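Local coordinates for protein neutral ceramidase (PDB 2ZWS) that hydrolyses the N-acyl linkage of ceramides to give sphingosine and a free fatty acid, and also catalyses the reverse synthesis, using zinc, at residues A[59-63]-A[64-68]; A[104-108]-A[109-113]; A[439-442]-A[443-447]. All coordinates share one frame; numbering follows the deposited sequence.

Along the chain of the N-terminal ceramidase domain come interaction 1, where strand 55-61 runs toward helix 68-81, interaction 2, the loop leading into the short helix 109-112, and interaction 3, the loop from strand 435-439 to strand 448-449. The centres of interactions 1 and 3 are about 8 Å apart, with that of interaction 2 about 14 Å from each. Interactions 1 and 3 lie next to the zinc ion; interaction 2 is farther out, its Tyr111 side chain about 10 Å away at the nearest atoms. One formic acid, probably from the crystallisation liquor, touches all three through Gln68 N, Ser106 OG and Tyr445 N, inferred substrate residues, so the spot probably belongs to the ceramide pocket.

Interaction 1: residues A[59-63]-A[64-68]; sequences VNTDL and GMIFQ. With FMT (formic acid), chain D; FMT (formic acid), chain E.
At the end of strand 55-61, beside the zinc site, an inverse gamma turn centred on Asp62 bends the chain, with Thr61 and Leu63 both near Ile66. A weak bond from Leu63 N to Thr61 O (2.9 Å) closes the turn. Thr61 OG1 lies 3.3 Å from Ile66 CG2 and hydrogen-bonds Ala94 O on the neighbouring parallel strand. Leu63 CD1 is 4.2 Å from Ile66 CG2, but Ile66 has two conformers and its placement is tentative. Leucine suits this buried side, where it also packs on helix 120-138. Asp62 OD2 is paired with Arg43 in a salt bridge. Gly64, with no side chain, leaves room for Met65 SD, and its carbonyl is hydrogen-bonded to ND1 of the zinc ligand His97, a second-shell hold on that ring. Met65 CG lies 3.2 Å above the Phe67 ring plane, toward its rim. Asn60 and Gln68, both inferred substrate-binding residues, hold formic acids probably from the crystallisation liquor: Asn60 ND2 donates to O2 of one (chain E) at 2.8 Å. Phe67 is the N-cap of helix 68-81, and Gln68 N gives an almost straight bond of 2.8 Å to O1 of the other (chain D; 166°). A main-chain N-H at a helix start, where the dipole would probably favour negative charge, thus makes a suitable seat for a polar or anionic group.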
ATOM      1  N   VAL A  59      -4.864  -6.237  -7.890  1.00  9.94           N
ATOM      2  CA  VAL A  59      -4.584  -6.438  -6.469  1.00  9.78           C
ATOM      3  C   VAL A  59      -4.175  -5.120  -5.839  1.00 10.43           C
ATOM      4  O   VAL A  59      -3.251  -4.455  -6.338  1.00 11.37           O
ATOM      5  CB  VAL A  59      -3.457  -7.527  -6.220  1.00 10.04           C
ATOM      6  CG1 VAL A  59      -3.294  -7.789  -4.744  1.00 11.51           C
ATOM      7  CG2 VAL A  59      -3.748  -8.851  -6.975  1.00 10.92           C
ATOM      8  N   ASN A  60      -4.880  -4.703  -4.786  1.00  9.91           N
ATOM      9  CA  ASN A  60      -4.435  -3.528  -4.045  1.00  9.80           C
ATOM     10  C   ASN A  60      -3.842  -3.977  -2.701  1.00 11.17           C
ATOM     11  O   ASN A  60      -4.386  -4.869  -2.045  1.00 12.38           O
ATOM     12  CB  ASN A  60      -5.581  -2.516  -3.811  1.00 11.16           C
ATOM     13  CG  ASN A  60      -5.079  -1.135  -3.425  1.00 12.00           C
ATOM     14  OD1 ASN A  60      -4.191  -0.560  -4.068  1.00 15.12           O
ATOM     15  ND2 ASN A  60      -5.692  -0.583  -2.410  1.00 12.19           N
ATOM     16  N   THR A  61      -2.686  -3.416  -2.342  1.00 10.34           N
ATOM     17  CA  THR A  61      -1.924  -3.876  -1.194  1.00 11.48           C
ATOM     18  C   THR A  61      -1.734  -2.771  -0.143  1.00 10.96           C
ATOM     19  O   THR A  61      -1.503  -1.579  -0.478  1.00 11.23           O
ATOM     20  CB  THR A  61      -0.515  -4.385  -1.639  1.00 12.39           C
ATOM     21  OG1 THR A  61       0.239  -3.297  -2.223  1.00 13.03           O
ATOM     22  CG2 THR A  61      -0.644  -5.590  -2.634  1.00 12.59           C
ATOM     23  N   ASP A  62      -1.803  -3.175   1.127  1.00 11.39           N
ATOM     24  CA  ASP A  62      -1.547  -2.268   2.243  1.00 11.07           C
ATOM     25  C   ASP A  62      -0.019  -2.049   2.455  1.00 11.38           C
ATOM     26  O   ASP A  62       0.533  -2.431   3.497  1.00 11.45           O
ATOM     27  CB  ASP A  62      -2.183  -2.813   3.535  1.00 13.19           C
ATOM     28  CG  ASP A  62      -3.709  -2.794   3.536  1.00 14.37           C
ATOM     29  OD1 ASP A  62      -4.321  -1.792   3.109  1.00 18.31           O
ATOM     30  OD2 ASP A  62      -4.308  -3.766   4.055  1.00 14.83           O
ATOM     31  N   LEU A  63       0.618  -1.425   1.471  1.00 10.49           N
ATOM     32  CA  LEU A  63       2.071  -1.224   1.444  1.00  9.84           C
ATOM     33  C   LEU A  63       2.374   0.214   1.063  1.00 10.19           C
ATOM     34  O   LEU A  63       1.531   0.901   0.472  1.00 10.83           O
ATOM     35  CB  LEU A  63       2.731  -2.131   0.383  1.00  9.88           C
ATOM     36  CG  LEU A  63       2.540  -3.633   0.630  1.00 10.43           C
ATOM     37  CD1 LEU A  63       3.037  -4.429  -0.539  1.00 12.23           C
ATOM     38  CD2 LEU A  63       3.271  -4.039   1.915  1.00 13.42           C
ATOM     39  N   GLY A  64       3.603   0.668   1.334  1.00  9.93           N
ATOM     40  CA  GLY A  64       4.034   1.994   0.896  1.00 11.13           C
ATOM     41  C   GLY A  64       4.062   2.081  -0.614  1.00 12.30           C
ATOM     42  O   GLY A  64       3.735   3.119  -1.203  1.00 13.02           O
ATOM     43  N   MET A  65       4.439   0.971  -1.252  1.00 12.90           N
ATOM     44  CA  MET A  65       4.497   0.942  -2.706  1.00 14.45           C
ATOM     45  C   MET A  65       4.648  -0.489  -3.168  1.00 13.89           C
ATOM     46  O   MET A  65       4.856  -1.398  -2.343  1.00 13.69           O
ATOM     47  CB  MET A  65       5.625   1.825  -3.233  1.00 17.29           C
ATOM     48  CG  MET A  65       6.914   1.656  -2.536  1.00 17.64           C
ATOM     49  SD  MET A  65       7.163   2.528  -0.925  1.00 17.26           S
ATOM     50  CE  MET A  65       7.154   4.256  -1.351  1.00 20.07           C
ATOM     51  N   ILE A  66       4.488  -0.712  -4.472  1.00 14.37           N
ATOM     52  CA  ILE A  66       4.802  -2.062  -4.956  0.50 14.91           C
ATOM     53  C   ILE A  66       6.006  -1.983  -5.866  1.00 14.95           C
ATOM     54  O   ILE A  66       6.001  -1.515  -6.993  1.00 18.50           O
ATOM     55  CB  ILE A  66       3.635  -2.853  -5.579  0.50 15.64           C
ATOM     56  CG1 ILE A  66       3.061  -2.061  -6.727  0.50 13.98           C
ATOM     57  CG2 ILE A  66       2.571  -3.198  -4.516  0.50 16.41           C
ATOM     58  CD1 ILE A  66       2.044  -1.180  -6.283  0.50 18.02           C
ATOM     59  N   PHE A  67       7.089  -2.446  -5.295  1.00 13.23           N
ATOM     60  CA  PHE A  67       8.367  -2.312  -5.966  1.00 12.18           C
ATOM     61  C   PHE A  67       8.513  -3.302  -7.112  1.00 12.03           C
ATOM     62  O   PHE A  67       7.903  -4.380  -7.096  1.00 11.82           O
ATOM     63  CB  PHE A  67       9.491  -2.532  -4.965  1.00 12.10           C
ATOM     64  CG  PHE A  67       9.612  -1.442  -3.912  1.00 12.13           C
ATOM     65  CD1 PHE A  67       9.412  -1.770  -2.568  1.00 12.28           C
ATOM     66  CD2 PHE A  67       9.893  -0.111  -4.263  1.00 12.99           C
ATOM     67  CE1 PHE A  67       9.538  -0.838  -1.572  1.00 13.32           C
ATOM     68  CE2 PHE A  67      10.032   0.878  -3.248  1.00 12.91           C
ATOM     69  CZ  PHE A  67       9.857   0.491  -1.893  1.00 10.89           C
ATOM     70  N   GLN A  68       9.348  -2.952  -8.088  1.00 12.02           N
ATOM     71  CA  GLN A  68       9.611  -3.830  -9.211  1.00 12.33           C
ATOM     72  C   GLN A  68       9.988  -5.259  -8.781  1.00 12.21           C
ATOM     73  O   GLN A  68       9.525  -6.233  -9.385  1.00 12.54           O
ATOM     74  CB  GLN A  68      10.673  -3.227 -10.116  1.00 13.38           C
ATOM     75  CG  GLN A  68      10.943  -4.039 -11.332  1.00 13.95           C
ATOM     76  CD  GLN A  68      11.405  -3.152 -12.467  1.00 14.65           C
ATOM     77  OE1 GLN A  68      12.617  -2.879 -12.625  1.00 15.23           O
ATOM     78  NE2 GLN A  68      10.443  -2.623 -13.222  1.00 14.85           N
TER
HETATM   79  C   FMT D 649      11.256  -0.034  -7.433  1.00 14.68           C
HETATM   80  O1  FMT D 649      10.213  -0.325  -8.069  1.00 13.16           O
HETATM   81  O2  FMT D 649      11.969  -0.872  -6.838  1.00 13.97           O
HETATM   82  C   FMT E 650      -7.288  -0.757   0.933  1.00 24.16           C
HETATM   83  O1  FMT E 650      -6.830  -0.724   2.123  1.00 22.51           O
HETATM   84  O2  FMT E 650      -6.989  -1.491  -0.062  1.00 22.24           O

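Interaction 2: residues A[104-108]-A[109-113]; sequences GFSHY and AMYNL. With FMT (formic acid), chain D.
Loop 104-108 curls back beside the weakly bonded helix 109-112, bringing the CA atoms of Gly104 and Asn112 to 5.1 Å, while Tyr108 O accepts from Tyr111 N at 3.1 Å, the donor lying above the carbonyl plane. Gly104 has a positive phi of 95°, which suits glycine because a CB there would be jammed against the preceding carbonyl. An ST turn shapes the middle of the loop: Ser106 OG takes the N-H of Tyr108 at 2.9 Å (160°). Ser106 OG also donates to O2 of the formic acid in chain D at 2.9 Å, so the same hydroxyl holds the loop and faces the probable substrate-binding site. Set trans to the backbone N (chi1 -177°), Ser106 OG meets the Tyr111 ring at the edge, near its plane, 3.9 Å from Tyr111 CD2. Tyr108 CB packs on Tyr111 CD2 at 4.1 Å, and the edge of the Tyr108 ring is turned to the formic acid. Tyrosine suits position 111 because its buried ring can pack while its hydroxyl hydrogen-bonds Ser447. At the other end of the loop, water 1 accepts from Gly104 N at 2.8 Å and donates to Tyr111 O at 3.1 Å.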
ATOM      1  N   GLY A 104      12.288  -2.514   3.209  1.00 13.15           N
ATOM      2  CA  GLY A 104      13.325  -3.445   2.755  1.00 14.56           C
ATOM      3  C   GLY A 104      12.876  -4.403   1.672  1.00 14.71           C
ATOM      4  O   GLY A 104      13.463  -5.479   1.498  1.00 14.25           O
ATOM      5  N   PHE A 105      11.827  -4.045   0.942  1.00 13.46           N
ATOM      6  CA  PHE A 105      11.306  -4.941  -0.065  1.00 12.74           C
ATOM      7  C   PHE A 105      11.430  -4.446  -1.510  1.00 12.29           C
ATOM      8  O   PHE A 105      10.787  -4.982  -2.435  1.00 12.65           O
ATOM      9  CB  PHE A 105       9.891  -5.429   0.295  1.00 12.70           C
ATOM     10  CG  PHE A 105       8.875  -4.322   0.477  1.00 12.66           C
ATOM     11  CD1 PHE A 105       8.768  -3.644   1.687  1.00 13.69           C
ATOM     12  CD2 PHE A 105       8.003  -3.986  -0.560  1.00 12.61           C
ATOM     13  CE1 PHE A 105       7.807  -2.626   1.858  1.00 11.78           C
ATOM     14  CE2 PHE A 105       7.032  -2.987  -0.403  1.00 13.08           C
ATOM     15  CZ  PHE A 105       6.938  -2.302   0.792  1.00 13.00           C
ATOM     16  N   SER A 106      12.291  -3.440  -1.695  1.00 12.53           N
ATOM     17  CA  SER A 106      12.758  -3.041  -3.022  1.00 12.03           C
ATOM     18  C   SER A 106      14.063  -3.743  -3.315  1.00 12.07           C
ATOM     19  O   SER A 106      14.735  -4.195  -2.383  1.00 13.32           O
ATOM     20  CB  SER A 106      13.017  -1.521  -3.064  1.00 12.16           C
ATOM     21  OG  SER A 106      13.401  -1.089  -4.369  1.00 12.97           O
ATOM     22  N   HIS A 107      14.442  -3.777  -4.585  1.00 11.60           N
ATOM     23  CA  HIS A 107      15.812  -4.148  -4.929  1.00 12.38           C
ATOM     24  C   HIS A 107      16.684  -2.949  -5.316  1.00 13.53           C
ATOM     25  O   HIS A 107      17.871  -3.119  -5.575  1.00 15.39           O
ATOM     26  CB  HIS A 107      15.837  -5.192  -6.044  1.00 12.90           C
ATOM     27  CG  HIS A 107      15.516  -6.584  -5.560  1.00 12.24           C
ATOM     28  ND1 HIS A 107      15.379  -7.666  -6.402  1.00 14.76           N
ATOM     29  CD2 HIS A 107      15.298  -7.052  -4.309  1.00 12.58           C
ATOM     30  CE1 HIS A 107      15.080  -8.741  -5.690  1.00 13.37           C
ATOM     31  NE2 HIS A 107      15.047  -8.402  -4.412  1.00 14.80           N
ATOM     32  N   TYR A 108      16.087  -1.753  -5.312  1.00 14.24           N
ATOM     33  CA  TYR A 108      16.796  -0.493  -5.596  1.00 14.64           C
ATOM     34  C   TYR A 108      17.227   0.201  -4.332  1.00 15.16           C
ATOM     35  O   TYR A 108      16.429   0.421  -3.405  1.00 15.43           O
ATOM     36  CB  TYR A 108      15.986   0.425  -6.499  1.00 14.72           C
ATOM     37  CG  TYR A 108      16.032  -0.088  -7.894  1.00 14.63           C
ATOM     38  CD1 TYR A 108      17.164   0.120  -8.703  1.00 14.47           C
ATOM     39  CD2 TYR A 108      14.970  -0.836  -8.416  1.00 15.26           C
ATOM     40  CE1 TYR A 108      17.223  -0.404  -9.957  1.00 14.48           C
ATOM     41  CE2 TYR A 108      15.045  -1.367  -9.692  1.00 16.29           C
ATOM     42  CZ  TYR A 108      16.162  -1.133 -10.464  1.00 16.80           C
ATOM     43  OH  TYR A 108      16.289  -1.648 -11.728  1.00 16.96           O
ATOM     44  N   ALA A 109      18.515   0.554  -4.296  1.00 14.63           N
ATOM     45  CA  ALA A 109      19.111   0.986  -3.037  1.00 15.36           C
ATOM     46  C   ALA A 109      18.421   2.201  -2.418  1.00 14.81           C
ATOM     47  O   ALA A 109      18.288   2.259  -1.210  1.00 15.54           O
ATOM     48  CB  ALA A 109      20.622   1.240  -3.186  1.00 16.19           C
ATOM     49  N   MET A 110      18.006   3.172  -3.237  1.00 15.26           N
ATOM     50  CA  MET A 110      17.381   4.402  -2.751  0.50 16.13           C
ATOM     51  C   MET A 110      16.233   4.113  -1.774  1.00 16.28           C
ATOM     52  O   MET A 110      16.079   4.761  -0.737  1.00 16.98           O
ATOM     53  CB  MET A 110      16.860   5.227  -3.939  0.50 16.92           C
ATOM     54  CG  MET A 110      16.374   6.633  -3.585  0.50 18.44           C
ATOM     55  SD  MET A 110      17.656   7.655  -2.817  0.50 23.66           S
ATOM     56  CE  MET A 110      19.053   7.382  -3.866  0.50 24.76           C
ATOM     57  N   TYR A 111      15.429   3.111  -2.127  1.00 15.97           N
ATOM     58  CA  TYR A 111      14.207   2.865  -1.378  1.00 14.59           C
ATOM     59  C   TYR A 111      14.434   1.997  -0.140  1.00 15.26           C
ATOM     60  O   TYR A 111      13.542   1.912   0.714  1.00 15.80           O
ATOM     61  CB  TYR A 111      13.129   2.312  -2.321  1.00 14.05           C
ATOM     62  CG  TYR A 111      12.937   3.227  -3.522  1.00 12.73           C
ATOM     63  CD1 TYR A 111      12.676   4.570  -3.337  1.00 13.44           C
ATOM     64  CD2 TYR A 111      12.991   2.738  -4.832  1.00 11.35           C
ATOM     65  CE1 TYR A 111      12.542   5.447  -4.428  1.00 14.07           C
ATOM     66  CE2 TYR A 111      12.828   3.584  -5.931  1.00 14.88           C
ATOM     67  CZ  TYR A 111      12.602   4.939  -5.712  1.00 13.48           C
ATOM     68  OH  TYR A 111      12.449   5.735  -6.803  1.00 15.02           O
ATOM     69  N   ASN A 112      15.630   1.401  -0.048  1.00 15.47           N
ATOM     70  CA  ASN A 112      16.020   0.610   1.120  1.00 15.36           C
ATOM     71  C   ASN A 112      16.970   1.363   2.086  1.00 15.52           C
ATOM     72  O   ASN A 112      17.315   0.839   3.146  1.00 15.54           O
ATOM     73  CB  ASN A 112      16.712  -0.703   0.719  1.00 15.80           C
ATOM     74  CG  ASN A 112      15.821  -1.690  -0.048  1.00 14.89           C
ATOM     75  OD1 ASN A 112      16.347  -2.525  -0.813  1.00 18.67           O
ATOM     76  ND2 ASN A 112      14.529  -1.652   0.172  1.00 13.33           N
ATOM     77  N   LEU A 113      17.358   2.592   1.740  1.00 15.66           N
ATOM     78  CA  LEU A 113      18.408   3.303   2.480  1.00 16.39           C
ATOM     79  C   LEU A 113      18.187   3.367   3.988  1.00 15.76           C
ATOM     80  O   LEU A 113      19.072   2.975   4.766  1.00 15.41           O
ATOM     81  CB  LEU A 113      18.547   4.720   1.927  1.00 17.86           C
ATOM     82  CG  LEU A 113      19.408   4.911   0.694  1.00 20.66           C
ATOM     83  CD1 LEU A 113      19.346   6.380   0.225  1.00 22.44           C
ATOM     84  CD2 LEU A 113      20.860   4.482   0.962  1.00 22.04           C
TER
HETATM   85  C   FMT D 649      11.256  -0.034  -7.433  1.00 14.68           C
HETATM   86  O1  FMT D 649      10.213  -0.325  -8.069  1.00 13.16           O
HETATM   87  O2  FMT D 649      11.969  -0.872  -6.838  1.00 13.97           O
HETATM   88  O   HOH W   1      12.018  -0.770   1.024  1.00 16.56           O

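Interaction 3: residues A[439-442]-A[443-447]; sequences NGYA and NAYAS. With FMT (formic acid), chain D.
Tyr441 and Asn443, on either side of Ala442 in sequence, both have positive phi (59° and 72°), and these two kinks turn the chain so that Tyr441 and Tyr445 come side by side. At the second kink a weak bond of 2.9 Å from Ala444 N to Ala442 O closes a tight bend at Asn443. Asparagine is among the residues that more readily adopt positive phi; Asn443 CB comes to 3.1 Å from Ala442 O, a close approach that follows from it. The two tyrosine rings approach through Tyr441 CD1 and Tyr445 CE1, 4.4 Å apart, with CD1 at the edge of the Tyr445 ring, near its plane. Their loop links strand 435-439, at the border of a four-stranded sheet, to strand 448-449, which carries the zinc ligand Tyr448. Both hydroxyls hydrogen-bond the carboxylate of another zinc ligand, Glu411: Tyr441 at OE1, Tyr445 at OE2. Tyrosine suits both places, its long rigid ring carrying a polar end to the metal's second shell. Ser447 N sits 3.5 Å above the Tyr445 ring plane, toward the rim. Tyr445 N donates to O1 of the formic acid in chain D at 2.9 Å, with the small Ala444 CB 3.6 Å from that same O1.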
ATOM      1  N   ASN A 439      -4.534   4.994 -11.629  1.00 12.95           N
ATOM      2  CA  ASN A 439      -4.057   4.394 -10.384  1.00 12.57           C
ATOM      3  C   ASN A 439      -2.538   4.494 -10.305  1.00 12.50           C
ATOM      4  O   ASN A 439      -1.846   3.730 -10.962  1.00 12.46           O
ATOM      5  CB  ASN A 439      -4.533   2.924 -10.332  1.00 11.44           C
ATOM      6  CG  ASN A 439      -4.445   2.303  -8.934  1.00 11.92           C
ATOM      7  OD1 ASN A 439      -3.554   2.630  -8.113  1.00 15.49           O
ATOM      8  ND2 ASN A 439      -5.356   1.392  -8.666  1.00 10.26           N
ATOM      9  N   GLY A 440      -2.024   5.467  -9.545  1.00 12.77           N
ATOM     10  CA  GLY A 440      -0.582   5.601  -9.248  1.00 13.24           C
ATOM     11  C   GLY A 440      -0.145   4.483  -8.305  1.00 12.57           C
ATOM     12  O   GLY A 440      -0.978   3.675  -7.855  1.00 13.23           O
ATOM     13  N   TYR A 441       1.147   4.436  -7.991  1.00 12.44           N
ATOM     14  CA  TYR A 441       1.699   3.429  -7.069  1.00 11.66           C
ATOM     15  C   TYR A 441       1.455   1.999  -7.568  1.00 11.62           C
ATOM     16  O   TYR A 441       1.245   1.090  -6.763  1.00 12.36           O
ATOM     17  CB  TYR A 441       1.113   3.558  -5.656  1.00 13.38           C
ATOM     18  CG  TYR A 441       1.153   4.967  -5.110  1.00 13.26           C
ATOM     19  CD1 TYR A 441       2.273   5.431  -4.422  1.00 13.11           C
ATOM     20  CD2 TYR A 441       0.083   5.846  -5.310  1.00 15.04           C
ATOM     21  CE1 TYR A 441       2.321   6.756  -3.917  1.00 14.13           C
ATOM     22  CE2 TYR A 441       0.111   7.157  -4.831  1.00 13.59           C
ATOM     23  CZ  TYR A 441       1.237   7.609  -4.146  1.00 14.38           C
ATOM     24  OH  TYR A 441       1.228   8.899  -3.702  1.00 14.79           O
ATOM     25  N   ALA A 442       1.506   1.797  -8.884  1.00 10.65           N
ATOM     26  CA  ALA A 442       1.239   0.451  -9.446  1.00 10.62           C
ATOM     27  C   ALA A 442       2.464  -0.173 -10.126  1.00 10.15           C
ATOM     28  O   ALA A 442       3.157   0.499 -10.922  1.00 11.47           O
ATOM     29  CB  ALA A 442       0.074   0.497 -10.444  1.00 11.68           C
ATOM     30  N   ASN A 443       2.719  -1.450  -9.803  1.00 10.01           N
ATOM     31  CA  ASN A 443       3.683  -2.315 -10.484  1.00 10.44           C
ATOM     32  C   ASN A 443       5.173  -2.028 -10.269  1.00 10.58           C
ATOM     33  O   ASN A 443       5.982  -2.951 -10.399  1.00 10.50           O
ATOM     34  CB  ASN A 443       3.383  -2.452 -11.983  1.00 10.78           C
ATOM     35  CG  ASN A 443       1.999  -3.023 -12.270  1.00 10.58           C
ATOM     36  OD1 ASN A 443       1.344  -2.601 -13.249  1.00 14.86           O
ATOM     37  ND2 ASN A 443       1.575  -3.999 -11.490  1.00  9.56           N
ATOM     38  N   ALA A 444       5.535  -0.781  -9.968  1.00 10.67           N
ATOM     39  CA  ALA A 444       6.906  -0.430  -9.551  1.00 10.72           C
ATOM     40  C   ALA A 444       6.810   0.884  -8.818  1.00 11.75           C
ATOM     41  O   ALA A 444       5.709   1.447  -8.693  1.00 11.74           O
ATOM     42  CB  ALA A 444       7.846  -0.325 -10.746  1.00 11.92           C
ATOM     43  N   TYR A 445       7.944   1.384  -8.346  1.00 11.63           N
ATOM     44  CA  TYR A 445       7.943   2.699  -7.714  1.00 12.55           C
ATOM     45  C   TYR A 445       9.135   3.493  -8.173  1.00 12.39           C
ATOM     46  O   TYR A 445      10.273   3.083  -7.983  1.00 13.08           O
ATOM     47  CB  TYR A 445       7.959   2.542  -6.196  1.00 12.88           C
ATOM     48  CG  TYR A 445       7.906   3.868  -5.502  1.00 12.82           C
ATOM     49  CD1 TYR A 445       6.698   4.564  -5.346  1.00 13.25           C
ATOM     50  CD2 TYR A 445       9.080   4.456  -5.037  1.00 12.79           C
ATOM     51  CE1 TYR A 445       6.680   5.836  -4.722  1.00 11.16           C
ATOM     52  CE2 TYR A 445       9.064   5.679  -4.393  1.00 12.42           C
ATOM     53  CZ  TYR A 445       7.871   6.380  -4.249  1.00 13.07           C
ATOM     54  OH  TYR A 445       7.858   7.596  -3.629  1.00 13.79           O
ATOM     55  N   ALA A 446       8.864   4.648  -8.781  1.00 11.60           N
ATOM     56  CA  ALA A 446       9.939   5.498  -9.312  1.00 12.44           C
ATOM     57  C   ALA A 446       9.693   6.939  -8.854  1.00 12.60           C
ATOM     58  O   ALA A 446       9.752   7.883  -9.653  1.00 13.88           O
ATOM     59  CB  ALA A 446       9.988   5.374 -10.835  1.00 13.73           C
ATOM     60  N   SER A 447       9.461   7.093  -7.555  1.00 13.02           N
ATOM     61  CA  SER A 447       9.359   8.396  -6.906  1.00 13.36           C
ATOM     62  C   SER A 447       8.225   9.266  -7.455  1.00 13.41           C
ATOM     63  O   SER A 447       7.150   8.787  -7.652  1.00 13.85           O
ATOM     64  CB  SER A 447      10.745   9.077  -6.906  1.00 13.49           C
ATOM     65  OG  SER A 447      11.640   8.303  -6.116  1.00 14.37           O
TER
HETATM   66  C   FMT D 649      11.256  -0.034  -7.433  1.00 14.68           C
HETATM   67  O1  FMT D 649      10.213  -0.325  -8.069  1.00 13.16           O
HETATM   68  O2  FMT D 649      11.969  -0.872  -6.838  1.00 13.97           O